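PDB 3ZRP: serine-pyruvate aminotransferase (agxt) from Sulfolobus solfataricus, which probably transfers the amino group of L-serine or alanine to a 2-oxo acid such as pyruvate or glyoxylate, using pyridoxal 5'-phosphate as cofactor. Local coordinates for residues R45-A50 / R257-E262. Residues are numbered along the deposited sequence; the frame is centred on the assembly and turned at random.
Sequences RYVMGA and RLIEKE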
loop_
_atom_site.group_PDB
_atom_site.type_symbol
_atom_site.label_atom_id
_atom_site.label_comp_id
_atom_site.label_asym_id
_atom_site.label_seq_id
_atom_site.Cartn_x
_atom_site.Cartn_y
_atom_site.Cartn_z
ATOM N N ARG A 45 -16.231 11.844 -2.269
ATOM C CA ARG A 45 -17.664 12.151 -2.135
ATOM C C ARG A 45 -18.243 12.649 -3.454
ATOM O O ARG A 45 -19.351 12.263 -3.851
ATOM C CB ARG A 45 -17.915 13.190 -1.038
ATOM C CG ARG A 45 -17.723 12.690 0.381
ATOM C CD ARG A 45 -18.540 13.547 1.350
ATOM N NE ARG A 45 -18.131 13.370 2.751
ATOM C CZ ARG A 45 -17.068 13.942 3.297
ATOM N NH1 ARG A 45 -16.305 14.734 2.575
ATOM N NH2 ARG A 45 -16.767 13.721 4.558
ATOM N N TYR A 46 -17.486 13.516 -4.120
ATOM C CA TYR A 46 -17.889 14.098 -5.395
ATOM C C TYR A 46 -18.103 13.047 -6.500
ATOM O O TYR A 46 -19.162 13.013 -7.135
ATOM C CB TYR A 46 -16.887 15.205 -5.795
ATOM C CG TYR A 46 -17.153 15.803 -7.161
ATOM C CD1 TYR A 46 -18.228 16.686 -7.371
ATOM C CD2 TYR A 46 -16.343 15.486 -8.245
ATOM C CE1 TYR A 46 -18.489 17.207 -8.635
ATOM C CE2 TYR A 46 -16.592 16.001 -9.508
ATOM C CZ TYR A 46 -17.669 16.865 -9.693
ATOM O OH TYR A 46 -17.899 17.381 -10.937
ATOM N N VAL A 47 -17.124 12.162 -6.724
ATOM C CA VAL A 47 -17.245 11.174 -7.801
ATOM C C VAL A 47 -18.223 10.029 -7.468
ATOM O O VAL A 47 -18.763 9.369 -8.371
ATOM C CB VAL A 47 -15.868 10.596 -8.260
ATOM C CG1 VAL A 47 -14.929 11.715 -8.709
ATOM C CG2 VAL A 47 -15.220 9.749 -7.158
ATOM N N MET A 48 -18.448 9.784 -6.189
ATOM C CA MET A 48 -19.430 8.777 -5.795
ATOM C C MET A 48 -20.826 9.351 -5.544
ATOM O O MET A 48 -21.778 8.610 -5.304
ATOM C CB MET A 48 -18.935 7.991 -4.605
ATOM C CG MET A 48 -18.026 6.864 -5.046
ATOM S SD MET A 48 -17.208 6.157 -3.642
ATOM C CE MET A 48 -16.107 4.986 -4.425
ATOM N N GLY A 49 -20.955 10.672 -5.616
ATOM C CA GLY A 49 -22.250 11.330 -5.438
ATOM C C GLY A 49 -22.808 11.116 -4.052
ATOM O O GLY A 49 -23.748 10.351 -3.880
ATOM N N ALA A 50 -22.216 11.778 -3.064
ATOM C CA ALA A 50 -22.704 11.710 -1.694
ATOM C C ALA A 50 -22.438 13.003 -0.947
ATOM O O ALA A 50 -21.452 13.683 -1.191
ATOM C CB ALA A 50 -22.070 10.543 -0.957
ATOM N N ARG A 257 -8.520 16.990 -8.772
ATOM C CA ARG A 257 -8.626 18.393 -9.244
ATOM C C ARG A 257 -9.005 18.395 -10.724
ATOM O O ARG A 257 -9.938 19.077 -11.125
ATOM C CB ARG A 257 -7.343 19.199 -8.985
ATOM C CG ARG A 257 -7.522 20.750 -9.082
ATOM C CD ARG A 257 -6.163 21.507 -9.024
ATOM N NE ARG A 257 -5.259 21.093 -10.105
ATOM C CZ ARG A 257 -5.318 21.538 -11.364
ATOM N NH1 ARG A 257 -6.240 22.433 -11.728
ATOM N NH2 ARG A 257 -4.450 21.092 -12.266
ATOM N N LEU A 258 -8.305 17.582 -11.519
ATOM C CA LEU A 258 -8.598 17.439 -12.946
ATOM C C LEU A 258 -10.002 16.874 -13.242
ATOM O O LEU A 258 -10.654 17.328 -14.179
ATOM C CB LEU A 258 -7.511 16.615 -13.620
ATOM C CG LEU A 258 -6.120 17.276 -13.546
ATOM C CD1 LEU A 258 -5.041 16.357 -14.108
ATOM C CD2 LEU A 258 -6.121 18.657 -14.246
ATOM N N ILE A 259 -10.470 15.930 -12.422
ATOM C CA ILE A 259 -11.813 15.341 -12.565
ATOM C C ILE A 259 -12.890 16.391 -12.295
ATOM O O ILE A 259 -13.859 16.499 -13.064
ATOM C CB ILE A 259 -11.996 14.078 -11.656
ATOM C CG1 ILE A 259 -11.104 12.931 -12.159
ATOM C CG2 ILE A 259 -13.450 13.640 -11.604
ATOM C CD1 ILE A 259 -11.055 11.692 -11.234
ATOM N N GLU A 260 -12.711 17.177 -11.238
ATOM C CA GLU A 260 -13.680 18.227 -10.919
ATOM C C GLU A 260 -13.667 19.314 -11.997
ATOM O O GLU A 260 -14.717 19.825 -12.372
ATOM C CB GLU A 260 -13.471 18.814 -9.516
ATOM C CG GLU A 260 -14.632 19.750 -9.084
ATOM C CD GLU A 260 -15.086 19.561 -7.633
ATOM O OE1 GLU A 260 -14.488 18.750 -6.893
ATOM O OE2 GLU A 260 -16.066 20.225 -7.231
ATOM N N LYS A 261 -12.484 19.632 -12.515
ATOM C CA LYS A 261 -12.356 20.587 -13.625
ATOM C C LYS A 261 -13.139 20.144 -14.878
ATOM O O LYS A 261 -13.891 20.949 -15.445
ATOM C CB LYS A 261 -10.889 20.857 -13.947
ATOM C CG LYS A 261 -10.650 21.824 -15.095
ATOM C CD LYS A 261 -9.180 22.141 -15.229
ATOM C CE LYS A 261 -8.730 21.880 -16.646
ATOM N NZ LYS A 261 -8.044 23.081 -17.169
ATOM N N GLU A 262 -12.987 18.884 -15.296
ATOM C CA GLU A 262 -13.772 18.351 -16.407
ATOM C C GLU A 262 -15.265 18.287 -16.063
ATOM O O GLU A 262 -16.119 18.555 -16.918
ATOM C CB GLU A 262 -13.256 16.970 -16.852
ATOM C CG GLU A 262 -14.198 16.255 -17.837
ATOM C CD GLU A 262 -13.618 15.009 -18.452
ATOM O OE1 GLU A 262 -12.820 14.332 -17.791
ATOM O OE2 GLU A 262 -13.985 14.686 -19.600
#
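The carboxylate of Glu260 lies flat on one face of the Tyr46 ring, the two planes only 6° apart and CD 4.1 Å above the ring centre. OE1 sits 4.0 Å from CG of Tyr46, while OE2 hangs over the CD1-CE1 side. With CG anti to the backbone N (chi1 175°), the tyrosine reaches across to the other helix, where CE2 comes within 3.9 Å of Glu260 CA. The glutamate chain is turned somewhat out of the extended form at chi2 (137°), which lays its carboxylate over the ring. No hydrogen bond joins the pair, and Glu260 is seen in two conformations, so this stack is probably held only part of the time. Tyrosine suits this border position because its ring packs while its OH hydrogen-bonds to the backbone N of Ile264, the first residue of helix 264-284. With an alanine in place of Tyr46, the Ile264 amide would probably lose its hydroxyl partner and the Glu260 carboxylate the ring face it lies on.

Deeper in, Val47 and Ile259 cross at about a right angle, Val47 CG1 meeting Ile259 CG2 at 3.8 Å. Both are buried, and branching at CB suits them: each offers a methyl close to its backbone. Ile259 CG2 also lies at the Tyr46 ring edge, next to both Tyr46 and Val47.

Beyond Val47 the helix ends in a Schellman motif, Gly49 supplying the positive phi. Plain interhelical packing thus joins the ends of helices 31-48 and 246-262; Met48 packs against strands 182-186 and 197-202 of the mixed sheet in the fold-type I PLP-binding domain, and Leu258 against helix 15-20.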